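Local coordinates for RNA 2',3'-cyclic phosphodiesterase (Deinococcus radiodurans, PDB 5H7E), which is a LigT-like phosphoesterase of the 2H clan, a family named for its two histidine motifs and built around a curved antiparallel sheet, at residues Y6-A11 with L156-L161; T44-P49 with I117-L122; W92-E97 with A126-A131. One frame throughout, in Å; residues are numbered along the deposited sequence.

From the N terminus, Y6-A11 starts the first long strand, and its partner L156-L161 comes only near the end of the fold, so interaction 1 closes a loop that contains both other contacts. Interaction 2 closes a loop by tying strand 42-48 to the residues after helix 101-114; the same strand pairs with 6-13 and so touches interaction 1. W92-E97 comes between T44-P49 and I117-L122 and pairs with A126-A131 just beyond, so interactions 2 and 3 cross, and interaction 3 closes the shorter loop holding helix 101-114. Interactions 1 and 3 lie on opposite sides of the chain's centre. T44, H127 and T129 approach one sulfate ion.

Interaction 1 of 3, residues Y6-A11 with L156-L161; sequences YRLFYA and LYRSIL
Segments Y6-A11 and L156-L161 pair antiparallel, strand axes 4.6 Å apart at closest approach, and F9 and Y157 form a hydrogen-bonded pair in which Y157 N reaches F9 O at 2.8 Å and F9 N reaches Y157 O at 2.9 Å. The F9 ring, with CG between the backbone N and the carbonyl carbon (chi1 58°), takes Y157 CB over one face, 3.6 Å from its centroid. The F9 and Y157 rings, planes 18° apart, hardly overlap, and A11 CB touches Y157 CE2. On the other face of the sheet, L156 CD1 sits over the centre of the Y10 ring, 3.9 Å from its centroid, while Y10 OH bonds to L59 O. Farther along, the extended R158 chain passes L8 CD2 and lays its guanidinium flat on the Y6 ring, centres 4.0 Å apart and planes at 23°. I160 CD1 lies over the rim of the guanidinium's opposite face. A water accepts from R7 N and R158 NE and donates to S159 O, which helps fix the guanidinium's rotation. Helices 56-67 and 101-114 pack against Y10, whereas F9 meets H42 and Y168, a division between helix-covered and histidine-bearing faces consistent with the 2H phosphoesterase fold.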
ATOM      1  N   TYR A   6      11.881  13.202   3.616  1.00 27.51           N
ATOM      2  CA  TYR A   6      10.616  12.867   2.987  1.00 27.27           C
ATOM      3  C   TYR A   6      10.011  11.629   3.634  1.00 29.56           C
ATOM      4  O   TYR A   6      10.724  10.690   3.971  1.00 27.96           O
ATOM      5  CB  TYR A   6      10.806  12.553   1.498  1.00 29.08           C
ATOM      6  CG  TYR A   6      11.283  13.704   0.633  1.00 31.28           C
ATOM      7  CD1 TYR A   6      11.104  15.016   1.013  1.00 39.14           C
ATOM      8  CD2 TYR A   6      11.900  13.452  -0.591  1.00 37.83           C
ATOM      9  CE1 TYR A   6      11.522  16.044   0.203  1.00 43.17           C
ATOM     10  CE2 TYR A   6      12.315  14.493  -1.416  1.00 41.44           C
ATOM     11  CZ  TYR A   6      12.121  15.774  -1.016  1.00 47.73           C
ATOM     12  OH  TYR A   6      12.548  16.810  -1.827  1.00 45.73           O
ATOM     13  N   ARG A   7       8.670  11.566   3.674  1.00 27.11           N
ATOM     14  CA  ARG A   7       7.954  10.334   4.018  1.00 25.68           C
ATOM     15  C   ARG A   7       7.581   9.673   2.715  1.00 29.08           C
ATOM     16  O   ARG A   7       6.810  10.252   1.928  1.00 27.21           O
ATOM     17  CB  ARG A   7       6.673  10.577   4.825  1.00 31.14           C
ATOM     18  CG  ARG A   7       6.859  11.345   6.100  1.00 37.93           C
ATOM     19  CD  ARG A   7       5.529  11.500   6.844  1.00 45.11           C
ATOM     20  NE  ARG A   7       5.745  12.176   8.114  1.00 60.40           N
ATOM     21  CZ  ARG A   7       4.921  12.081   9.149  1.00 68.89           C
ATOM     22  NH1 ARG A   7       3.826  11.331   9.050  1.00 71.00           N
ATOM     23  NH2 ARG A   7       5.193  12.723  10.282  1.00 65.08           N
ATOM     24  N   LEU A   8       8.156   8.487   2.465  1.00 21.41           N
ATOM     25  CA  LEU A   8       7.960   7.851   1.178  1.00 21.84           C
ATOM     26  C   LEU A   8       7.374   6.471   1.406  1.00 19.59           C
ATOM     27  O   LEU A   8       7.492   5.893   2.487  1.00 21.62           O
ATOM     28  CB  LEU A   8       9.250   7.670   0.385  1.00 22.48           C
ATOM     29  CG  LEU A   8      10.013   8.980   0.141  1.00 23.10           C
ATOM     30  CD1 LEU A   8      11.317   8.655  -0.620  1.00 27.16           C
ATOM     31  CD2 LEU A   8       9.193   9.980  -0.672  1.00 27.34           C
ATOM     32  N   PHE A   9       6.718   5.936   0.373  1.00 19.83           N
ATOM     33  CA  PHE A   9       6.331   4.533   0.473  1.00 19.17           C
ATOM     34  C   PHE A   9       6.198   3.964  -0.924  1.00 18.61           C
ATOM     35  O   PHE A   9       5.947   4.691  -1.875  1.00 19.41           O
ATOM     36  CB  PHE A   9       5.027   4.313   1.293  1.00 22.41           C
ATOM     37  CG  PHE A   9       3.821   5.038   0.759  1.00 19.97           C
ATOM     38  CD1 PHE A   9       3.598   6.385   1.076  1.00 22.94           C
ATOM     39  CD2 PHE A   9       2.878   4.340   0.001  1.00 23.15           C
ATOM     40  CE1 PHE A   9       2.460   7.047   0.616  1.00 25.64           C
ATOM     41  CE2 PHE A   9       1.736   4.989  -0.459  1.00 21.23           C
ATOM     42  CZ  PHE A   9       1.505   6.325  -0.162  1.00 21.70           C
ATOM     43  N   TYR A  10       6.486   2.665  -1.044  1.00 18.11           N
ATOM     44  CA  TYR A  10       6.285   1.941  -2.295  1.00 17.44           C
ATOM     45  C   TYR A  10       4.943   1.246  -2.221  1.00 16.83           C
ATOM     46  O   TYR A  10       4.623   0.666  -1.180  1.00 19.34           O
ATOM     47  CB  TYR A  10       7.338   0.879  -2.467  1.00 19.32           C
ATOM     48  CG  TYR A  10       8.757   1.341  -2.813  1.00 20.53           C
ATOM     49  CD1 TYR A  10       9.156   1.508  -4.119  1.00 19.48           C
ATOM     50  CD2 TYR A  10       9.675   1.510  -1.801  1.00 21.83           C
ATOM     51  CE1 TYR A  10      10.523   1.850  -4.438  1.00 17.78           C
ATOM     52  CE2 TYR A  10      10.986   1.853  -2.082  1.00 25.09           C
ATOM     53  CZ  TYR A  10      11.396   1.976  -3.383  1.00 22.27           C
ATOM     54  OH  TYR A  10      12.741   2.277  -3.579  1.00 22.56           O
ATOM     55  N   ALA A  11       4.148   1.388  -3.273  1.00 18.65           N
ATOM     56  CA  ALA A  11       2.820   0.764  -3.203  1.00 18.12           C
ATOM     57  C   ALA A  11       2.374   0.432  -4.613  1.00 16.42           C
ATOM     58  O   ALA A  11       2.851   1.002  -5.596  1.00 19.23           O
ATOM     59  CB  ALA A  11       1.809   1.709  -2.549  1.00 16.83           C
ATOM     60  N   LEU A 156       6.458   4.719  -6.383  1.00 20.17           N
ATOM     61  CA  LEU A 156       7.054   5.334  -5.204  1.00 20.83           C
ATOM     62  C   LEU A 156       6.313   6.639  -4.926  1.00 21.90           C
ATOM     63  O   LEU A 156       6.294   7.525  -5.774  1.00 23.33           O
ATOM     64  CB  LEU A 156       8.554   5.562  -5.421  1.00 19.09           C
ATOM     65  CG  LEU A 156       9.301   6.323  -4.309  1.00 20.96           C
ATOM     66  CD1 LEU A 156       9.379   5.468  -3.053  1.00 23.32           C
ATOM     67  CD2 LEU A 156      10.774   6.720  -4.739  1.00 22.88           C
ATOM     68  N   TYR A 157       5.650   6.720  -3.777  1.00 21.45           N
ATOM     69  CA  TYR A 157       4.850   7.875  -3.368  1.00 21.03           C
ATOM     70  C   TYR A 157       5.581   8.675  -2.314  1.00 22.23           C
ATOM     71  O   TYR A 157       6.345   8.129  -1.504  1.00 23.08           O
ATOM     72  CB  TYR A 157       3.531   7.395  -2.737  1.00 20.76           C
ATOM     73  CG  TYR A 157       2.547   6.775  -3.680  1.00 20.52           C
ATOM     74  CD1 TYR A 157       1.700   7.591  -4.436  1.00 27.52           C
ATOM     75  CD2 TYR A 157       2.459   5.396  -3.815  1.00 24.17           C
ATOM     76  CE1 TYR A 157       0.751   7.011  -5.284  1.00 27.74           C
ATOM     77  CE2 TYR A 157       1.533   4.812  -4.683  1.00 27.60           C
ATOM     78  CZ  TYR A 157       0.689   5.635  -5.397  1.00 33.19           C
ATOM     79  OH  TYR A 157      -0.216   5.039  -6.250  1.00 42.53           O
ATOM     80  N   ARG A 158       5.283   9.971  -2.267  1.00 23.96           N
ATOM     81  CA  ARG A 158       5.627  10.790  -1.118  1.00 24.03           C
ATOM     82  C   ARG A 158       4.334  11.168  -0.409  1.00 28.98           C
ATOM     83  O   ARG A 158       3.358  11.541  -1.056  1.00 29.18           O
ATOM     84  CB  ARG A 158       6.358  12.024  -1.541  1.00 27.05           C
ATOM     85  CG  ARG A 158       6.717  12.931  -0.393  1.00 26.79           C
ATOM     86  CD  ARG A 158       7.483  14.102  -0.892  1.00 30.55           C
ATOM     87  NE  ARG A 158       7.622  15.074   0.177  1.00 34.30           N
ATOM     88  CZ  ARG A 158       8.070  16.313  -0.010  1.00 42.46           C
ATOM     89  NH1 ARG A 158       8.456  16.699  -1.221  1.00 39.23           N
ATOM     90  NH2 ARG A 158       8.154  17.138   1.020  1.00 38.06           N
ATOM     91  N   SER A 159       4.351  11.120   0.914  1.00 26.95           N
ATOM     92  CA  SER A 159       3.217  11.537   1.723  1.00 32.08           C
ATOM     93  C   SER A 159       3.430  12.934   2.291  1.00 35.69           C
ATOM     94  O   SER A 159       4.482  13.236   2.856  1.00 33.15           O
ATOM     95  CB  SER A 159       2.977  10.517   2.841  1.00 39.47           C
ATOM     96  OG  SER A 159       1.941  10.972   3.700  1.00 39.38           O
ATOM     97  N   ILE A 160       2.430  13.794   2.130  1.00 38.43           N
ATOM     98  CA  ILE A 160       2.486  15.149   2.670  1.00 46.36           C
ATOM     99  C   ILE A 160       1.261  15.359   3.542  1.00 45.86           C
ATOM    100  O   ILE A 160       0.156  14.954   3.170  1.00 55.43           O
ATOM    101  CB  ILE A 160       2.596  16.194   1.553  1.00 48.42           C
ATOM    102  CG1 ILE A 160       4.012  16.130   0.955  1.00 44.32           C
ATOM    103  CG2 ILE A 160       2.302  17.618   2.113  1.00 60.48           C
ATOM    104  CD1 ILE A 160       4.125  16.594  -0.475  1.00 57.39           C
ATOM    105  N   LEU A 161       1.466  15.916   4.733  1.00 56.88           N
ATOM    106  CA  LEU A 161       0.390  15.980   5.713  1.00 64.33           C
ATOM    107  C   LEU A 161      -0.465  17.223   5.477  1.00 62.40           C
ATOM    108  O   LEU A 161       0.055  18.311   5.228  1.00 55.04           O
ATOM    109  CB  LEU A 161       0.957  15.985   7.137  1.00 64.17           C
ATOM    110  CG  LEU A 161       1.613  14.689   7.680  1.00 62.63           C
ATOM    111  CD1 LEU A 161       1.578  14.677   9.212  1.00 62.14           C
ATOM    112  CD2 LEU A 161       1.045  13.361   7.107  1.00 58.95           C
TER
HETATM  113  O   HOH W   1       7.045  13.922   2.929  1.00 28.92           O

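Interaction 2 of 3, residues T44-P49 with I117-L122; sequences TLSYLP and IGTDDL. With SO4 (sulfate ion), chain D.
S46 OG stands anti to its backbone N (chi1 -173°), D121 CG lies beside its own backbone N, and the carboxylate's turn (chi2 -39°) presents both oxygens to the strand. S46 OG donates to D121 OD2 at 2.8 Å and Y47 N to D121 OD1 at 2.9 Å, the latter fairly straight at 164°; each oxygen uses its syn lone pair, holding the group against rotation. R109 of helix 101-114 adds a long, weak ion pair to D121. L45 and S46 both pair with Y10 of the adjacent strand 6-13, a classic beta bulge, and their own strand turns a corner at L45. Beyond it, D120 N bonds to Y47 O at 2.9 Å, joining irregular loop to strand. The Y47 and D120 side chains lie side by side, pointing the same way; D120 CB and, at the ring edge, D120's backbone O approach Y47 CD2. The P49 and D120 side chains cross at about a right angle, P49 CG 3.8 Å from D120 CB. Toward the interior L48 CD2 touches I117 CG2, with L59 of helix 56-67 against both. At the far end T44 OG1 comes within 3.1 Å of sulfate O4, a possible hydrogen bond.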
ATOM      1  N   THR A  44       0.370  -1.096   0.149  1.00 15.83           N
ATOM      2  CA  THR A  44       1.722  -0.670   0.554  1.00 17.36           C
ATOM      3  C   THR A  44       2.650  -1.861   0.611  1.00 17.84           C
ATOM      4  O   THR A  44       2.300  -2.909   1.163  1.00 19.41           O
ATOM      5  CB  THR A  44       1.650  -0.024   1.908  1.00 18.55           C
ATOM      6  OG1 THR A  44       0.756   1.075   1.829  1.00 22.20           O
ATOM      7  CG2 THR A  44       3.073   0.531   2.351  1.00 20.21           C
ATOM      8  N   LEU A  45       3.866  -1.690   0.090  1.00 16.22           N
ATOM      9  CA  LEU A  45       4.911  -2.709   0.199  1.00 16.65           C
ATOM     10  C   LEU A  45       5.989  -2.348   1.230  1.00 18.66           C
ATOM     11  O   LEU A  45       6.539  -3.243   1.869  1.00 20.75           O
ATOM     12  CB  LEU A  45       5.583  -2.921  -1.168  1.00 18.70           C
ATOM     13  CG  LEU A  45       4.774  -3.754  -2.199  1.00 24.69           C
ATOM     14  CD1 LEU A  45       3.707  -3.021  -2.840  1.00 27.88           C
ATOM     15  CD2 LEU A  45       5.702  -4.347  -3.278  1.00 24.95           C
ATOM     16  N   SER A  46       6.304  -1.066   1.384  1.00 16.73           N
ATOM     17  CA  SER A  46       7.231  -0.652   2.413  1.00 18.02           C
ATOM     18  C   SER A  46       7.016   0.831   2.667  1.00 18.09           C
ATOM     19  O   SER A  46       6.754   1.606   1.739  1.00 19.98           O
ATOM     20  CB  SER A  46       8.689  -0.871   1.967  1.00 21.50           C
ATOM     21  OG  SER A  46       9.540  -0.596   3.090  1.00 22.74           O
ATOM     22  N   TYR A  47       7.123   1.220   3.932  1.00 19.48           N
ATOM     23  CA  TYR A  47       6.965   2.611   4.344  1.00 20.48           C
ATOM     24  C   TYR A  47       8.285   3.117   4.901  1.00 21.99           C
ATOM     25  O   TYR A  47       8.888   2.465   5.748  1.00 22.31           O
ATOM     26  CB  TYR A  47       5.838   2.702   5.389  1.00 22.06           C
ATOM     27  CG  TYR A  47       5.749   4.026   6.064  1.00 22.64           C
ATOM     28  CD1 TYR A  47       5.487   5.162   5.352  1.00 27.48           C
ATOM     29  CD2 TYR A  47       5.947   4.130   7.438  1.00 25.00           C
ATOM     30  CE1 TYR A  47       5.437   6.391   5.971  1.00 29.45           C
ATOM     31  CE2 TYR A  47       5.869   5.363   8.073  1.00 28.80           C
ATOM     32  CZ  TYR A  47       5.638   6.468   7.335  1.00 29.30           C
ATOM     33  OH  TYR A  47       5.565   7.703   7.985  1.00 34.89           O
ATOM     34  N   LEU A  48       8.704   4.287   4.425  1.00 18.79           N
ATOM     35  CA  LEU A  48      10.008   4.889   4.723  1.00 19.77           C
ATOM     36  C   LEU A  48       9.763   6.253   5.340  1.00 23.90           C
ATOM     37  O   LEU A  48       9.578   7.255   4.622  1.00 24.81           O
ATOM     38  CB  LEU A  48      10.823   5.021   3.428  1.00 21.88           C
ATOM     39  CG  LEU A  48      11.166   3.714   2.669  1.00 21.87           C
ATOM     40  CD1 LEU A  48      10.009   3.121   1.898  1.00 24.61           C
ATOM     41  CD2 LEU A  48      12.253   4.014   1.662  1.00 26.50           C
ATOM     42  N   PRO A  49       9.797   6.355   6.658  1.00 24.90           N
ATOM     43  CA  PRO A  49       9.291   7.578   7.310  1.00 24.56           C
ATOM     44  C   PRO A  49      10.158   8.800   7.144  1.00 28.65           C
ATOM     45  O   PRO A  49       9.667   9.922   7.341  1.00 28.75           O
ATOM     46  CB  PRO A  49       9.200   7.174   8.786  1.00 28.71           C
ATOM     47  CG  PRO A  49      10.145   6.000   8.915  1.00 32.12           C
ATOM     48  CD  PRO A  49      10.075   5.271   7.617  1.00 25.50           C
ATOM     49  N   ILE A 117      18.754   2.860   4.396  1.00 31.03           N
ATOM     50  CA  ILE A 117      17.608   3.757   4.493  1.00 25.38           C
ATOM     51  C   ILE A 117      16.596   3.128   5.433  1.00 27.32           C
ATOM     52  O   ILE A 117      16.350   1.919   5.362  1.00 29.12           O
ATOM     53  CB  ILE A 117      17.028   3.999   3.090  1.00 24.87           C
ATOM     54  CG1 ILE A 117      18.083   4.737   2.249  1.00 26.26           C
ATOM     55  CG2 ILE A 117      15.664   4.748   3.127  1.00 26.34           C
ATOM     56  CD1 ILE A 117      17.673   4.790   0.812  1.00 29.34           C
ATOM     57  N   GLY A 118      16.011   3.939   6.312  1.00 27.47           N
ATOM     58  CA  GLY A 118      15.129   3.398   7.346  1.00 26.91           C
ATOM     59  C   GLY A 118      13.727   3.050   6.859  1.00 27.64           C
ATOM     60  O   GLY A 118      13.137   3.721   6.012  1.00 27.81           O
ATOM     61  N   THR A 119      13.188   1.972   7.416  1.00 23.99           N
ATOM     62  CA  THR A 119      11.812   1.583   7.165  1.00 21.69           C
ATOM     63  C   THR A 119      11.038   1.577   8.462  1.00 22.49           C
ATOM     64  O   THR A 119      11.596   1.653   9.543  1.00 25.17           O
ATOM     65  CB  THR A 119      11.702   0.197   6.540  1.00 24.93           C
ATOM     66  OG1 THR A 119      12.499  -0.689   7.317  1.00 26.28           O
ATOM     67  CG2 THR A 119      12.229   0.229   5.125  1.00 26.12           C
ATOM     68  N   ASP A 120       9.715   1.480   8.338  1.00 23.66           N
ATOM     69  CA  ASP A 120       8.889   1.410   9.537  1.00 25.95           C
ATOM     70  C   ASP A 120       7.732   0.477   9.205  1.00 26.26           C
ATOM     71  O   ASP A 120       6.567   0.901   9.146  1.00 26.36           O
ATOM     72  CB  ASP A 120       8.403   2.797   9.954  1.00 29.51           C
ATOM     73  CG  ASP A 120       7.565   2.775  11.213  1.00 29.32           C
ATOM     74  OD1 ASP A 120       7.771   1.922  12.068  1.00 29.10           O
ATOM     75  OD2 ASP A 120       6.706   3.670  11.343  1.00 30.02           O
ATOM     76  N   ASP A 121       8.074  -0.801   9.030  1.00 24.78           N
ATOM     77  CA  ASP A 121       7.155  -1.827   8.547  1.00 25.35           C
ATOM     78  C   ASP A 121       6.834  -2.824   9.649  1.00 26.50           C
ATOM     79  O   ASP A 121       7.623  -3.051  10.580  1.00 31.37           O
ATOM     80  CB  ASP A 121       7.742  -2.615   7.364  1.00 24.99           C
ATOM     81  CG  ASP A 121       8.007  -1.758   6.150  1.00 24.62           C
ATOM     82  OD1 ASP A 121       7.171  -0.866   5.878  1.00 25.68           O
ATOM     83  OD2 ASP A 121       9.040  -1.962   5.481  1.00 25.14           O
ATOM     84  N   LEU A 122       5.630  -3.385   9.541  1.00 26.59           N
ATOM     85  CA  LEU A 122       5.274  -4.614  10.250  1.00 28.22           C
ATOM     86  C   LEU A 122       5.420  -5.803   9.285  1.00 26.29           C
ATOM     87  O   LEU A 122       5.711  -5.637   8.091  1.00 27.54           O
ATOM     88  CB  LEU A 122       3.854  -4.520  10.813  1.00 33.87           C
ATOM     89  CG  LEU A 122       3.568  -3.335  11.749  1.00 49.29           C
ATOM     90  CD1 LEU A 122       2.101  -3.318  12.168  1.00 55.77           C
ATOM     91  CD2 LEU A 122       4.468  -3.388  12.969  1.00 42.01           C
TER
HETATM   92  S   SO4 D 303      -1.507   1.042   5.131  1.00 35.13           S
HETATM   93  O1  SO4 D 303      -0.871   2.154   5.800  1.00 42.33           O
HETATM   94  O2  SO4 D 303      -2.161   0.218   6.166  1.00 37.17           O
HETATM   95  O3  SO4 D 303      -2.414   1.650   4.168  1.00 41.24           O
HETATM   96  O4  SO4 D 303      -0.572   0.218   4.451  1.00 41.38           O

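Interaction 3 of 3, residues W92-E97 with A126-A131; sequences WFVKTE and AHITLA. With SO4 (sulfate ion), chain D.
L130 and W92 form the apolar centre: L130 CD1 lies over the six-membered ring, 4.0 Å from its centroid, and L130 CB approaches W92 CE3 to 3.6 Å. A131 CB comes at the edge of the indole. Next along the same face V94 and I128 point the same way, V94 CG1 being 3.7 Å from I128 CB, and T96 CG2 meets I128 CG1 at 3.9 Å. Between the antiparallel strands, V94 and I128 exchange both backbone hydrogen bonds, but opposite W92 the register slips: W92 O accepts from L130 N at 2.8 Å and from A131 N at 3.2 Å, a classic beta bulge. On the other face F93 and H127 meet obliquely, ring planes 56° apart, with F93 CD1 against H127 CB. Here the polar edge begins. Sulfate O2 takes a bond from H127 NE2 at 3.0 Å, in the imidazole plane, and another from T129 OG1 at 2.9 Å, while H127 ND1 bonds to K125 O, which helps orient the ring. H127-I128-T129 fits the H-x-T signature of 2H proteins. L22 of helix 16-26 covers V94, I128 and L130; strand 73-83 pairs with 91-97, its Y82 stacking on W92, and strand 34-35 pairs with 127-132.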
ATOM      1  N   TRP A  92      -9.637  -1.375   9.311  1.00 25.16           N
ATOM      2  CA  TRP A  92     -10.451  -2.329   8.578  1.00 20.49           C
ATOM      3  C   TRP A  92      -9.823  -2.378   7.196  1.00 20.18           C
ATOM      4  O   TRP A  92      -9.556  -1.347   6.620  1.00 22.00           O
ATOM      5  CB  TRP A  92     -11.875  -1.819   8.471  1.00 22.44           C
ATOM      6  CG  TRP A  92     -12.851  -2.782   7.877  1.00 24.39           C
ATOM      7  CD1 TRP A  92     -12.986  -4.094   8.180  1.00 26.96           C
ATOM      8  CD2 TRP A  92     -13.862  -2.491   6.912  1.00 23.59           C
ATOM      9  NE1 TRP A  92     -14.004  -4.646   7.459  1.00 25.62           N
ATOM     10  CE2 TRP A  92     -14.561  -3.679   6.672  1.00 29.32           C
ATOM     11  CE3 TRP A  92     -14.242  -1.340   6.226  1.00 27.37           C
ATOM     12  CZ2 TRP A  92     -15.608  -3.750   5.777  1.00 27.93           C
ATOM     13  CZ3 TRP A  92     -15.279  -1.415   5.342  1.00 29.59           C
ATOM     14  CH2 TRP A  92     -15.953  -2.610   5.124  1.00 30.94           C
ATOM     15  N   PHE A  93      -9.572  -3.568   6.672  1.00 19.40           N
ATOM     16  CA  PHE A  93      -8.898  -3.661   5.382  1.00 15.89           C
ATOM     17  C   PHE A  93      -9.474  -4.826   4.581  1.00 17.29           C
ATOM     18  O   PHE A  93     -10.235  -5.647   5.100  1.00 19.44           O
ATOM     19  CB  PHE A  93      -7.355  -3.903   5.567  1.00 18.02           C
ATOM     20  CG  PHE A  93      -7.033  -5.189   6.314  1.00 19.88           C
ATOM     21  CD1 PHE A  93      -7.042  -6.392   5.643  1.00 22.52           C
ATOM     22  CD2 PHE A  93      -6.686  -5.153   7.653  1.00 25.96           C
ATOM     23  CE1 PHE A  93      -6.747  -7.582   6.309  1.00 26.67           C
ATOM     24  CE2 PHE A  93      -6.425  -6.352   8.331  1.00 33.63           C
ATOM     25  CZ  PHE A  93      -6.455  -7.541   7.639  1.00 27.71           C
ATOM     26  N   VAL A  94      -9.165  -4.829   3.285  1.00 17.66           N
ATOM     27  CA  VAL A  94      -9.417  -6.003   2.428  1.00 16.85           C
ATOM     28  C   VAL A  94      -8.074  -6.630   2.080  1.00 16.00           C
ATOM     29  O   VAL A  94      -7.126  -5.926   1.721  1.00 16.56           O
ATOM     30  CB  VAL A  94     -10.220  -5.652   1.170  1.00 16.93           C
ATOM     31  CG1 VAL A  94      -9.557  -4.534   0.304  1.00 18.70           C
ATOM     32  CG2 VAL A  94     -10.476  -6.888   0.306  1.00 17.58           C
ATOM     33  N   LYS A  95      -7.986  -7.960   2.236  1.00 15.91           N
ATOM     34  CA  LYS A  95      -6.767  -8.673   1.874  1.00 17.33           C
ATOM     35  C   LYS A  95      -6.620  -8.728   0.358  1.00 16.86           C
ATOM     36  O   LYS A  95      -7.601  -8.881  -0.366  1.00 19.04           O
ATOM     37  CB  LYS A  95      -6.840 -10.078   2.445  1.00 17.49           C
ATOM     38  CG  LYS A  95      -5.669 -10.972   2.022  1.00 24.17           C
ATOM     39  CD  LYS A  95      -5.861 -12.353   2.736  1.00 40.82           C
ATOM     40  CE  LYS A  95      -4.752 -13.316   2.426  1.00 59.59           C
ATOM     41  NZ  LYS A  95      -4.549 -13.368   0.968  1.00 61.12           N
ATOM     42  N   THR A  96      -5.364  -8.638  -0.131  1.00 16.71           N
ATOM     43  CA  THR A  96      -5.078  -8.785  -1.558  1.00 16.15           C
ATOM     44  C   THR A  96      -4.049  -9.887  -1.706  1.00 19.94           C
ATOM     45  O   THR A  96      -3.212 -10.083  -0.821  1.00 23.04           O
ATOM     46  CB  THR A  96      -4.524  -7.518  -2.193  1.00 16.68           C
ATOM     47  OG1 THR A  96      -3.390  -7.078  -1.413  1.00 19.78           O
ATOM     48  CG2 THR A  96      -5.552  -6.383  -2.118  1.00 19.47           C
ATOM     49  N   GLU A  97      -4.177 -10.650  -2.801  1.00 18.89           N
ATOM     50  CA  GLU A  97      -3.219 -11.742  -3.064  1.00 18.28           C
ATOM     51  C   GLU A  97      -2.735 -11.602  -4.493  1.00 19.32           C
ATOM     52  O   GLU A  97      -3.523 -11.301  -5.376  1.00 20.03           O
ATOM     53  CB  GLU A  97      -3.884 -13.099  -2.901  1.00 19.71           C
ATOM     54  CG  GLU A  97      -2.967 -14.302  -3.110  1.00 36.78           C
ATOM     55  CD  GLU A  97      -2.868 -14.770  -4.575  1.00 50.03           C
ATOM     56  OE1 GLU A  97      -3.819 -14.549  -5.354  1.00 59.69           O
ATOM     57  OE2 GLU A  97      -1.827 -15.367  -4.936  1.00 44.27           O
ATOM     58  N   ALA A 126      -0.347  -8.300   2.590  1.00 18.91           N
ATOM     59  CA  ALA A 126      -0.822  -7.380   1.568  1.00 16.35           C
ATOM     60  C   ALA A 126      -2.298  -7.063   1.769  1.00 17.49           C
ATOM     61  O   ALA A 126      -3.130  -7.966   1.937  1.00 20.00           O
ATOM     62  CB  ALA A 126      -0.645  -8.003   0.189  1.00 18.08           C
ATOM     63  N   HIS A 127      -2.627  -5.776   1.742  1.00 16.35           N
ATOM     64  CA  HIS A 127      -4.014  -5.373   1.972  1.00 16.51           C
ATOM     65  C   HIS A 127      -4.210  -3.981   1.403  1.00 18.35           C
ATOM     66  O   HIS A 127      -3.244  -3.239   1.141  1.00 18.23           O
ATOM     67  CB  HIS A 127      -4.359  -5.333   3.469  1.00 16.34           C
ATOM     68  CG  HIS A 127      -3.554  -4.311   4.226  1.00 19.91           C
ATOM     69  ND1 HIS A 127      -2.243  -4.548   4.611  1.00 22.27           N
ATOM     70  CD2 HIS A 127      -3.862  -3.067   4.674  1.00 23.04           C
ATOM     71  CE1 HIS A 127      -1.788  -3.486   5.274  1.00 24.61           C
ATOM     72  NE2 HIS A 127      -2.749  -2.577   5.329  1.00 23.17           N
ATOM     73  N   ILE A 128      -5.499  -3.626   1.257  1.00 15.91           N
ATOM     74  CA  ILE A 128      -5.914  -2.226   1.033  1.00 15.87           C
ATOM     75  C   ILE A 128      -6.681  -1.817   2.272  1.00 18.77           C
ATOM     76  O   ILE A 128      -7.739  -2.399   2.582  1.00 17.97           O
ATOM     77  CB  ILE A 128      -6.796  -2.088  -0.215  1.00 14.83           C
ATOM     78  CG1 ILE A 128      -6.040  -2.576  -1.442  1.00 17.49           C
ATOM     79  CG2 ILE A 128      -7.293  -0.645  -0.346  1.00 16.18           C
ATOM     80  CD1 ILE A 128      -7.019  -2.807  -2.663  1.00 19.01           C
ATOM     81  N   THR A 129      -6.195  -0.779   2.972  1.00 17.50           N
ATOM     82  CA  THR A 129      -6.944  -0.253   4.111  1.00 17.39           C
ATOM     83  C   THR A 129      -8.191   0.488   3.650  1.00 19.98           C
ATOM     84  O   THR A 129      -8.158   1.321   2.722  1.00 20.94           O
ATOM     85  CB  THR A 129      -6.036   0.670   4.920  1.00 20.38           C
ATOM     86  OG1 THR A 129      -4.966  -0.143   5.414  1.00 23.52           O
ATOM     87  CG2 THR A 129      -6.774   1.395   6.050  1.00 20.51           C
ATOM     88  N   LEU A 130      -9.291   0.191   4.317  1.00 18.01           N
ATOM     89  CA  LEU A 130     -10.581   0.778   3.976  1.00 20.11           C
ATOM     90  C   LEU A 130     -11.042   1.812   4.992  1.00 21.81           C
ATOM     91  O   LEU A 130     -11.820   2.735   4.658  1.00 23.07           O
ATOM     92  CB  LEU A 130     -11.635  -0.331   3.912  1.00 19.86           C
ATOM     93  CG  LEU A 130     -11.284  -1.410   2.872  1.00 18.86           C
ATOM     94  CD1 LEU A 130     -12.341  -2.493   2.987  1.00 25.47           C
ATOM     95  CD2 LEU A 130     -11.240  -0.766   1.413  1.00 21.28           C
ATOM     96  N   ALA A 131     -10.641   1.661   6.253  1.00 21.82           N
ATOM     97  CA  ALA A 131     -11.151   2.570   7.273  1.00 21.21           C
ATOM     98  C   ALA A 131     -10.214   2.492   8.458  1.00 23.85           C
ATOM     99  O   ALA A 131      -9.522   1.497   8.649  1.00 24.18           O
ATOM    100  CB  ALA A 131     -12.582   2.211   7.701  1.00 22.72           C
TER
HETATM  101  S   SO4 D 303      -1.507   1.042   5.131  1.00 35.13           S
HETATM  102  O1  SO4 D 303      -0.871   2.154   5.800  1.00 42.33           O
HETATM  103  O2  SO4 D 303      -2.161   0.218   6.166  1.00 37.17           O
HETATM  104  O3  SO4 D 303      -2.414   1.650   4.168  1.00 41.24           O
HETATM  105  O4  SO4 D 303      -0.572   0.218   4.451  1.00 41.38           O